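Local atomic coordinates of terminal oxygenase component of carbazole (Janthinobacterium sp., PDB entry 7BUG), a protein that serves as the terminal oxygenase of carbazole 1,9a-dioxygenase, which adds dioxygen across the angular C-9a and adjacent C-1 positions of carbazole. Residues K61-K66 against R98-V103; G41-L46 against L54-D59; R68-G73 against Q119-Y124. One frame throughout, in Å; residues are numbered along the deposited sequence. Where two conformers were deposited one is given.

Contact 1. Residues K61-K66 against R98-V103. With MG (magnesium ion), chain F; CO3 (carbonate ion), chain M.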
loop_
_atom_site.group_PDB
_atom_site.type_symbol
_atom_site.label_atom_id
_atom_site.label_comp_id
_atom_site.label_asym_id
_atom_site.label_seq_id
_atom_site.Cartn_x
_atom_site.Cartn_y
_atom_site.Cartn_z
ATOM N N LYS A 61 13.521 24.513 -29.434
ATOM C CA LYS A 61 12.048 24.337 -29.504
ATOM C C LYS A 61 11.698 23.153 -28.588
ATOM O O LYS A 61 12.374 22.090 -28.662
ATOM C CB LYS A 61 11.533 24.178 -30.922
ATOM C CG LYS A 61 10.037 23.939 -31.043
ATOM C CD LYS A 61 9.511 24.044 -32.425
ATOM C CE LYS A 61 8.099 23.492 -32.569
ATOM N NZ LYS A 61 7.120 24.340 -31.845
ATOM N N LEU A 62 10.589 23.299 -27.872
ATOM C CA LEU A 62 10.138 22.189 -27.000
ATOM C C LEU A 62 9.176 21.254 -27.732
ATOM O O LEU A 62 8.350 21.641 -28.584
ATOM C CB LEU A 62 9.490 22.769 -25.746
ATOM C CG LEU A 62 10.396 23.554 -24.820
ATOM C CD1 LEU A 62 9.615 23.985 -23.589
ATOM C CD2 LEU A 62 11.615 22.789 -24.420
ATOM N N TYR A 63 9.312 19.957 -27.404
ATOM C CA TYR A 63 8.450 18.908 -27.962
ATOM C C TYR A 63 8.039 17.981 -26.812
ATOM O O TYR A 63 8.834 17.833 -25.853
ATOM C CB TYR A 63 9.218 18.090 -28.995
ATOM C CG TYR A 63 9.664 18.872 -30.207
ATOM C CD1 TYR A 63 10.856 19.556 -30.195
ATOM C CD2 TYR A 63 8.852 18.945 -31.302
ATOM C CE1 TYR A 63 11.271 20.280 -31.293
ATOM C CE2 TYR A 63 9.268 19.637 -32.444
ATOM C CZ TYR A 63 10.480 20.293 -32.427
ATOM O OH TYR A 63 10.843 20.995 -33.564
ATOM N N CYS A 64 6.853 17.401 -26.916
ATOM C CA CYS A 64 6.306 16.530 -25.858
ATOM C C CYS A 64 5.775 15.257 -26.503
ATOM O O CYS A 64 4.863 15.352 -27.353
ATOM C CB CYS A 64 5.231 17.285 -25.098
ATOM S SG CYS A 64 4.488 16.259 -23.805
ATOM N N LEU A 65 6.281 14.100 -26.062
ATOM C CA LEU A 65 5.852 12.744 -26.472
ATOM C C LEU A 65 5.340 12.034 -25.243
ATOM O O LEU A 65 5.860 12.268 -24.148
ATOM C CB LEU A 65 7.040 11.929 -26.989
ATOM C CG LEU A 65 7.433 12.089 -28.433
ATOM C CD1 LEU A 65 8.742 11.369 -28.656
ATOM C CD2 LEU A 65 6.343 11.522 -29.346
ATOM N N LYS A 66 4.339 11.212 -25.418
ATOM C CA LYS A 66 3.939 10.318 -24.307
ATOM C C LYS A 66 5.126 9.415 -23.983
ATOM O O LYS A 66 5.672 8.773 -24.856
ATOM C CB LYS A 66 2.653 9.575 -24.621
ATOM C CG LYS A 66 2.280 8.585 -23.521
ATOM C CD LYS A 66 0.834 8.157 -23.713
ATOM C CE LYS A 66 -0.149 9.243 -23.376
ATOM N NZ LYS A 66 -1.498 8.709 -23.156
ATOM N N ARG A 98 9.654 10.176 -34.187
ATOM C CA ARG A 98 9.940 11.615 -34.385
ATOM C C ARG A 98 9.336 12.431 -33.251
ATOM O O ARG A 98 8.150 12.288 -32.995
ATOM C CB ARG A 98 9.404 12.057 -35.740
ATOM C CG ARG A 98 10.073 11.331 -36.895
ATOM C CD ARG A 98 9.837 12.163 -38.145
ATOM N NE ARG A 98 8.471 12.076 -38.551
ATOM C CZ ARG A 98 8.019 11.455 -39.645
ATOM N NH1 ARG A 98 8.852 10.806 -40.453
ATOM N NH2 ARG A 98 6.729 11.490 -39.931
ATOM N N TRP A 99 10.100 13.328 -32.644
ATOM C CA TRP A 99 9.559 14.277 -31.660
ATOM C C TRP A 99 8.461 15.118 -32.303
ATOM O O TRP A 99 7.533 15.502 -31.605
ATOM C CB TRP A 99 10.676 15.142 -31.096
ATOM C CG TRP A 99 11.616 14.422 -30.193
ATOM C CD1 TRP A 99 12.840 13.875 -30.483
ATOM C CD2 TRP A 99 11.377 14.167 -28.786
ATOM N NE1 TRP A 99 13.380 13.318 -29.358
ATOM C CE2 TRP A 99 12.519 13.512 -28.298
ATOM C CE3 TRP A 99 10.351 14.481 -27.895
ATOM C CZ2 TRP A 99 12.629 13.068 -26.976
ATOM C CZ3 TRP A 99 10.481 14.085 -26.571
ATOM C CH2 TRP A 99 11.634 13.462 -26.104
ATOM N N GLU A 100 8.611 15.530 -33.570
ATOM C CA GLU A 100 7.720 16.588 -34.110
ATOM C C GLU A 100 6.295 16.067 -34.288
ATOM O O GLU A 100 5.356 16.871 -34.099
ATOM C CB GLU A 100 8.279 17.085 -35.455
ATOM C CG GLU A 100 7.560 18.316 -35.941
ATOM C CD GLU A 100 6.312 17.994 -36.722
ATOM O OE1 GLU A 100 6.311 16.928 -37.416
ATOM O OE2 GLU A 100 5.361 18.813 -36.662
ATOM N N ASP A 101 6.070 14.793 -34.621
ATOM C CA ASP A 101 4.710 14.305 -34.894
ATOM C C ASP A 101 4.426 12.928 -34.279
ATOM O O ASP A 101 3.308 12.391 -34.486
ATOM C CB ASP A 101 4.430 14.242 -36.392
ATOM C CG ASP A 101 5.427 13.446 -37.190
ATOM O OD1 ASP A 101 6.196 12.643 -36.621
ATOM O OD2 ASP A 101 5.393 13.596 -38.445
ATOM N N GLY A 102 5.390 12.370 -33.571
ATOM C CA GLY A 102 5.284 11.053 -32.906
ATOM C C GLY A 102 5.297 9.860 -33.835
ATOM O O GLY A 102 5.113 8.725 -33.400
ATOM N N VAL A 103 5.531 10.060 -35.122
ATOM C CA VAL A 103 5.444 8.944 -36.085
ATOM C C VAL A 103 6.579 7.969 -35.840
ATOM O O VAL A 103 7.761 8.386 -35.558
ATOM C CB VAL A 103 5.459 9.480 -37.532
ATOM C CG1 VAL A 103 5.648 8.356 -38.537
ATOM C CG2 VAL A 103 4.190 10.276 -37.816
HETATM MG MG MG F . 4.229 18.085 -32.822
HETATM C C CO3 M . 3.447 22.567 -31.045
HETATM O O1 CO3 M . 3.865 22.348 -29.852
HETATM O O2 CO3 M . 2.341 21.963 -31.509
HETATM O O3 CO3 M . 4.210 23.269 -31.866
HETATM O O HOH W 1 5.215 16.976 -31.229
HETATM O O HOH W 2 3.533 18.965 -34.641
HETATM O O HOH W 3 5.672 19.538 -32.614
HETATM O O HOH W 4 3.035 19.031 -31.426
HETATM O O HOH W 5 2.754 16.574 -33.040
#
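L65 and Y63, two residues apart on strand 61-66, both reach the W99 turn. L65 CD1 lies over one face of the W99 indole, 3.9 Å from the centroid of the six-membered ring and 22° off its normal, which meets the criterion for a CH-pi contact. The L65 and W99 side chains cross at about a right angle, and the methyl is offset toward the rim at CE3. L65's other branch, CD2, rests 3.7 Å from G102 CA.

Y63 engages the start of the W99 side chain, Y63 CB to W99 CB being 3.9 Å. The tyrosine ring meets the backbone obliquely, Y63 CE2 lying 3.8 Å from E100 CA.

The turn is held from within. R98 grips D101 side-on with two nitrogens, NH2 lying 2.9 Å from D101 OD2 in a salt bridge and NE donating to OD1. D101 OD1 also accepts from V103 N, giving an Asx turn.

Magnesium binds E100 O at 2.1 Å and completes six-coordination with five waters, one of which donates to W99 O over 2.8 Å. No hydrogen bond joins the segments directly, so their direct contact is apolar and CH-pi. A polar chain, K61-carbonate-water-magnesium-E100, also bridges them, the carbonate probably coming from the crystallisation liquor; the magnesium would be expected to polarise the E100 carbonyl.

Contact 2. Residues G41-L46 against L54-D59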
loop_
_atom_site.group_PDB
_atom_site.type_symbol
_atom_site.label_atom_id
_atom_site.label_comp_id
_atom_site.label_asym_id
_atom_site.label_seq_id
_atom_site.Cartn_x
_atom_site.Cartn_y
_atom_site.Cartn_z
ATOM N N GLY A 41 18.624 19.136 -25.781
ATOM C CA GLY A 41 18.872 17.697 -25.897
ATOM C C GLY A 41 18.938 16.978 -24.562
ATOM O O GLY A 41 19.599 15.886 -24.535
ATOM N N GLU A 42 18.319 17.520 -23.503
ATOM C CA GLU A 42 18.243 16.835 -22.180
ATOM C C GLU A 42 16.769 16.514 -21.884
ATOM O O GLU A 42 16.144 17.276 -21.169
ATOM C CB GLU A 42 18.891 17.712 -21.119
ATOM C CG GLU A 42 20.388 17.929 -21.421
ATOM C CD GLU A 42 21.164 18.940 -20.586
ATOM O OE1 GLU A 42 20.820 19.122 -19.399
ATOM O OE2 GLU A 42 22.135 19.541 -21.127
ATOM N N PRO A 43 16.180 15.447 -22.446
ATOM C CA PRO A 43 14.759 15.143 -22.206
ATOM C C PRO A 43 14.478 15.010 -20.708
ATOM O O PRO A 43 15.316 14.536 -19.950
ATOM C CB PRO A 43 14.474 13.847 -22.947
ATOM C CG PRO A 43 15.614 13.703 -23.938
ATOM C CD PRO A 43 16.782 14.446 -23.336
ATOM N N LYS A 44 13.276 15.429 -20.301
ATOM C CA LYS A 44 12.824 15.394 -18.889
ATOM C C LYS A 44 11.527 14.610 -18.853
ATOM O O LYS A 44 10.708 14.743 -19.795
ATOM C CB LYS A 44 12.639 16.819 -18.388
ATOM C CG LYS A 44 13.926 17.649 -18.342
ATOM C CD LYS A 44 14.844 17.235 -17.187
ATOM C CE LYS A 44 16.168 17.980 -17.105
ATOM N NZ LYS A 44 16.790 18.133 -18.443
ATOM N N THR A 45 11.316 13.830 -17.791
ATOM C CA THR A 45 10.078 13.048 -17.581
ATOM C C THR A 45 9.217 13.778 -16.579
ATOM O O THR A 45 9.771 14.380 -15.664
ATOM C CB THR A 45 10.360 11.751 -16.823
ATOM O OG1 THR A 45 11.082 12.139 -15.652
ATOM C CG2 THR A 45 11.198 10.790 -17.597
ATOM N N LEU A 46 7.913 13.688 -16.753
ATOM C CA LEU A 46 6.997 14.197 -15.729
ATOM C C LEU A 46 5.667 13.480 -15.924
ATOM O O LEU A 46 5.453 12.852 -16.956
ATOM C CB LEU A 46 6.882 15.699 -15.843
ATOM C CG LEU A 46 6.323 16.190 -17.176
ATOM C CD1 LEU A 46 4.848 16.473 -17.088
ATOM C CD2 LEU A 46 7.079 17.427 -17.597
ATOM N N LEU A 54 7.314 12.892 -21.838
ATOM C CA LEU A 54 8.719 13.278 -22.061
ATOM C C LEU A 54 8.717 14.624 -22.764
ATOM O O LEU A 54 7.920 14.811 -23.713
ATOM C CB LEU A 54 9.421 12.293 -22.979
ATOM C CG LEU A 54 10.241 11.201 -22.335
ATOM C CD1 LEU A 54 10.855 10.384 -23.454
ATOM C CD2 LEU A 54 11.343 11.758 -21.424
ATOM N N VAL A 55 9.533 15.525 -22.280
ATOM C CA VAL A 55 9.729 16.857 -22.919
ATOM C C VAL A 55 11.190 16.944 -23.321
ATOM O O VAL A 55 12.071 16.628 -22.533
ATOM C CB VAL A 55 9.308 18.012 -22.015
ATOM C CG1 VAL A 55 9.516 19.328 -22.715
ATOM C CG2 VAL A 55 7.871 17.868 -21.558
ATOM N N ASN A 56 11.427 17.445 -24.530
ATOM C CA ASN A 56 12.801 17.666 -25.022
ATOM C C ASN A 56 12.912 19.056 -25.648
ATOM O O ASN A 56 11.893 19.586 -26.077
ATOM C CB ASN A 56 13.206 16.628 -26.059
ATOM C CG ASN A 56 14.718 16.487 -26.226
ATOM O OD1 ASN A 56 15.488 17.061 -25.458
ATOM N ND2 ASN A 56 15.156 15.673 -27.195
ATOM N N ARG A 57 14.105 19.618 -25.609
ATOM C CA ARG A 57 14.396 20.894 -26.302
ATOM C C ARG A 57 15.314 20.556 -27.465
ATOM O O ARG A 57 16.412 19.998 -27.209
ATOM C CB ARG A 57 14.981 21.930 -25.333
ATOM C CG ARG A 57 15.192 23.269 -26.034
ATOM C CD ARG A 57 15.846 24.206 -25.060
ATOM N NE ARG A 57 15.109 24.536 -23.846
ATOM C CZ ARG A 57 14.097 25.398 -23.761
ATOM N NH1 ARG A 57 13.577 25.922 -24.852
ATOM N NH2 ARG A 57 13.534 25.664 -22.596
ATOM N N ILE A 58 14.907 20.904 -28.675
ATOM C CA ILE A 58 15.664 20.515 -29.904
ATOM C C ILE A 58 15.747 21.812 -30.717
ATOM O O ILE A 58 14.697 22.296 -31.167
ATOM C CB ILE A 58 14.999 19.394 -30.674
ATOM C CG1 ILE A 58 14.802 18.144 -29.800
ATOM C CG2 ILE A 58 15.823 19.042 -31.892
ATOM C CD1 ILE A 58 13.833 17.179 -30.388
ATOM N N ASP A 59 16.974 22.260 -30.925
ATOM C CA ASP A 59 17.243 23.561 -31.598
ATOM C C ASP A 59 16.408 24.659 -30.936
ATOM O O ASP A 59 15.855 25.487 -31.676
ATOM C CB ASP A 59 16.976 23.456 -33.084
ATOM C CG ASP A 59 18.035 22.682 -33.866
ATOM O OD1 ASP A 59 19.203 22.640 -33.420
ATOM O OD2 ASP A 59 17.635 22.098 -34.869
#
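P43 lays its ring beside the side chain of N56, the two pointing the same way, with P43 CG 3.7 Å from N56 CG. The asparagine CG stands anti to its backbone N (chi1 -159°), which places CG beside the proline ring. N56 OD1 lies near E42 N at too poor an angle for a hydrogen bond and accepts only weakly from R57 N. The proline's CB faces L54 CD2 at 4.1 Å, and T45 CG2 touches the same leucine methyl.

On the other side of the sheet, L46 CD2 meets V55 CG2, also at 4.1 Å. K44 bends back at chi2 and chi4, and its NZ donates to E42 O at 2.9 Å.

K44 and V55 form an antiparallel hydrogen-bonded pair, K44 N to V55 O at 2.8 Å and V55 N to K44 O at 2.9 Å. T45 and L54 make the adjoining non-hydrogen-bonded pair. Beyond the paired strands, in the loop, G41 N bonds R57 O at 2.8 Å with an N-H...O angle of 171°, one residue off the register of K44 with V55.

The axes of strands 44-46 and 54-58 pass 4.9 Å apart, with 152° between their N-to-C directions. This is a twisted antiparallel beta hairpin of strands 44-48 and 51-58. Within this chain 44-48 is an outermost strand of the Rieske-domain sheet, and 51-58 pairs on its other side with 61-66.

Contact 3. Residues R68-G73 against Q119-Y124. With FES (Fe2/s2 (inorganic) cluster), chain D.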
loop_
_atom_site.group_PDB
_atom_site.type_symbol
_atom_site.label_atom_id
_atom_site.label_comp_id
_atom_site.label_asym_id
_atom_site.label_seq_id
_atom_site.Cartn_x
_atom_site.Cartn_y
_atom_site.Cartn_z
ATOM N N ARG A 68 5.615 6.362 -23.132
ATOM C CA ARG A 68 5.023 4.994 -23.077
ATOM C C ARG A 68 5.175 4.433 -24.482
ATOM O O ARG A 68 4.439 4.889 -25.398
ATOM C CB ARG A 68 3.579 4.962 -22.622
ATOM C CG ARG A 68 3.084 3.534 -22.424
ATOM C CD ARG A 68 1.676 3.387 -21.873
ATOM N NE ARG A 68 0.817 3.967 -22.862
ATOM C CZ ARG A 68 -0.387 4.490 -22.640
ATOM N NH1 ARG A 68 -0.943 4.425 -21.449
ATOM N NH2 ARG A 68 -1.024 5.071 -23.618
ATOM N N CYS A 69 6.135 3.537 -24.686
ATOM C CA CYS A 69 6.354 2.913 -26.000
ATOM C C CYS A 69 5.055 2.237 -26.497
ATOM O O CYS A 69 4.377 1.567 -25.715
ATOM C CB CYS A 69 7.518 1.946 -25.946
ATOM S SG CYS A 69 7.985 1.363 -27.593
ATOM N N LEU A 70 4.761 2.351 -27.788
ATOM C CA LEU A 70 3.593 1.668 -28.418
ATOM C C LEU A 70 3.711 0.151 -28.358
ATOM O O LEU A 70 2.700 -0.544 -28.453
ATOM C CB LEU A 70 3.509 2.098 -29.878
ATOM C CG LEU A 70 3.158 3.544 -30.122
ATOM C CD1 LEU A 70 3.056 3.813 -31.631
ATOM C CD2 LEU A 70 1.921 4.003 -29.384
ATOM N N HIS A 71 4.920 -0.385 -28.297
ATOM C CA HIS A 71 5.178 -1.828 -28.457
ATOM C C HIS A 71 4.790 -2.576 -27.157
ATOM O O HIS A 71 3.743 -3.236 -27.110
ATOM C CB HIS A 71 6.647 -1.989 -28.884
ATOM C CG HIS A 71 7.062 -3.384 -29.041
ATOM N ND1 HIS A 71 8.333 -3.783 -28.675
ATOM C CD2 HIS A 71 6.398 -4.461 -29.508
ATOM C CE1 HIS A 71 8.461 -5.074 -28.935
ATOM N NE2 HIS A 71 7.246 -5.518 -29.485
ATOM N N ARG A 72 5.637 -2.492 -26.126
ATOM C CA ARG A 72 5.407 -3.219 -24.844
ATOM C C ARG A 72 5.134 -2.243 -23.699
ATOM O O ARG A 72 5.120 -2.662 -22.524
ATOM C CB ARG A 72 6.556 -4.187 -24.538
ATOM C CG ARG A 72 6.840 -5.192 -25.650
ATOM C CD ARG A 72 5.707 -6.107 -26.082
ATOM N NE ARG A 72 5.164 -6.836 -24.938
ATOM C CZ ARG A 72 5.645 -7.954 -24.429
ATOM N NH1 ARG A 72 6.645 -8.571 -25.021
ATOM N NH2 ARG A 72 5.059 -8.466 -23.372
ATOM N N GLY A 73 4.928 -0.964 -23.968
ATOM C CA GLY A 73 4.432 -0.002 -22.972
ATOM C C GLY A 73 5.415 0.383 -21.898
ATOM O O GLY A 73 4.995 0.839 -20.834
ATOM N N GLN A 119 2.229 3.756 -37.472
ATOM C CA GLN A 119 1.896 3.977 -36.045
ATOM C C GLN A 119 2.427 5.361 -35.651
ATOM O O GLN A 119 3.402 5.901 -36.247
ATOM C CB GLN A 119 2.510 2.913 -35.130
ATOM C CG GLN A 119 2.095 1.478 -35.419
ATOM C CD GLN A 119 0.657 1.125 -35.147
ATOM O OE1 GLN A 119 -0.115 1.903 -34.565
ATOM N NE2 GLN A 119 0.280 -0.064 -35.572
ATOM N N LYS A 120 1.772 5.946 -34.659
ATOM C CA LYS A 120 2.090 7.286 -34.114
ATOM C C LYS A 120 1.987 7.244 -32.584
ATOM O O LYS A 120 0.941 6.843 -32.120
ATOM C CB LYS A 120 1.091 8.271 -34.719
ATOM C CG LYS A 120 1.332 9.728 -34.388
ATOM C CD LYS A 120 0.237 10.624 -34.932
ATOM C CE LYS A 120 -0.064 10.381 -36.391
ATOM N NZ LYS A 120 -0.920 11.458 -36.960
ATOM N N LEU A 121 2.992 7.695 -31.876
ATOM C CA LEU A 121 2.959 7.912 -30.434
ATOM C C LEU A 121 2.286 9.247 -30.178
ATOM O O LEU A 121 2.539 10.240 -30.900
ATOM C CB LEU A 121 4.421 7.889 -29.969
ATOM C CG LEU A 121 4.725 8.033 -28.495
ATOM C CD1 LEU A 121 3.942 7.064 -27.646
ATOM C CD2 LEU A 121 6.229 7.826 -28.285
ATOM N N LYS A 122 1.457 9.320 -29.150
ATOM C CA LYS A 122 0.757 10.566 -28.800
ATOM C C LYS A 122 1.748 11.682 -28.526
ATOM O O LYS A 122 2.805 11.437 -27.858
ATOM C CB LYS A 122 -0.141 10.293 -27.590
ATOM C CG LYS A 122 -0.929 11.500 -27.154
ATOM C CD LYS A 122 -2.028 11.850 -28.120
ATOM C CE LYS A 122 -3.147 12.655 -27.497
ATOM N NZ LYS A 122 -4.079 13.165 -28.523
ATOM N N THR A 123 1.480 12.857 -29.084
ATOM C CA THR A 123 2.237 14.074 -28.791
ATOM C C THR A 123 1.240 15.044 -28.191
ATOM O O THR A 123 -0.015 14.900 -28.381
ATOM C CB THR A 123 2.917 14.666 -30.035
ATOM O OG1 THR A 123 1.856 15.031 -30.924
ATOM C CG2 THR A 123 3.892 13.699 -30.659
ATOM N N TYR A 124 1.775 15.993 -27.462
ATOM C CA TYR A 124 1.034 17.123 -26.899
ATOM C C TYR A 124 1.723 18.403 -27.311
ATOM O O TYR A 124 2.959 18.496 -27.262
ATOM C CB TYR A 124 0.858 17.006 -25.381
ATOM C CG TYR A 124 -0.064 15.879 -25.018
ATOM C CD1 TYR A 124 -1.420 15.931 -25.284
ATOM C CD2 TYR A 124 0.412 14.767 -24.350
ATOM C CE1 TYR A 124 -2.274 14.895 -24.918
ATOM C CE2 TYR A 124 -0.411 13.710 -24.000
ATOM C CZ TYR A 124 -1.766 13.779 -24.276
ATOM O OH TYR A 124 -2.568 12.773 -23.880
HETATM FE FE1 FES D . 9.793 -0.020 -26.938
HETATM FE FE2 FES D . 9.738 -2.633 -27.636
HETATM S S1 FES D . 10.637 -0.926 -28.772
HETATM S S2 FES D . 8.927 -1.721 -25.754
#
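The imidazole of H71, next in the chain to the L70 side chain that meets Q119 and L121, has R72 CG 3.6 Å above its plane, over the ring centre, while cluster sulfur S2 approaches it obliquely. W95 stacks on this ring, and H93 of the same chain and F356 of the second subunit meet it edge-to-face. H71 ND1 binds iron FE2 of the cluster at 2.1 Å.

Two residues earlier, C69 SG binds iron FE1 at 2.4 Å and also accepts a hydrogen bond from H71 N, 3.6 Å away and nearly straight at 169°.

L70 carries the contact between the segments. Its CD1 branch lies 3.7 Å from Q119 CB and as near to the K120 carbonyl carbon, while CD2 meets L121 CD1 at 4.1 Å. L121 CD1 also reaches R68 O at 3.2 Å, a tight approach.

C90 and H93 complete the two-cysteine, two-histidine ligation of a Rieske cluster. No hydrogen bond crosses between the segments, so an apolar leucine contact joins the ligand loop to 119-124. H71 NE2 is hydrogen-bonded to D359 OD2 of the second subunit, consistent with electron transfer across the subunit interface, as in related Rieske oxygenases.

Overall arrangement
From the N terminus, contact 2 comes first, closing the hairpin of strands 44-48 and 51-58 before either of the others opens. Contacts 1 and 3 then cross: 61-66 and 68-73 run in succession, and their partners 98-103 and 119-124 follow in the same order. Contact 1 ties strand 61-66 to the turn after strand 95-98; contact 3 ties the first cluster-ligand loop to the approach to strand 123-129. Each contact reaches the same antiparallel sheet through one or both of its segments, and there 61-66 lies between 51-58 and 123-129. Contact 1 touches both others, through L65 O to L54 N and G102 O to L121 N, whereas contacts 2 and 3 stay about 7 Å apart (nearest atoms).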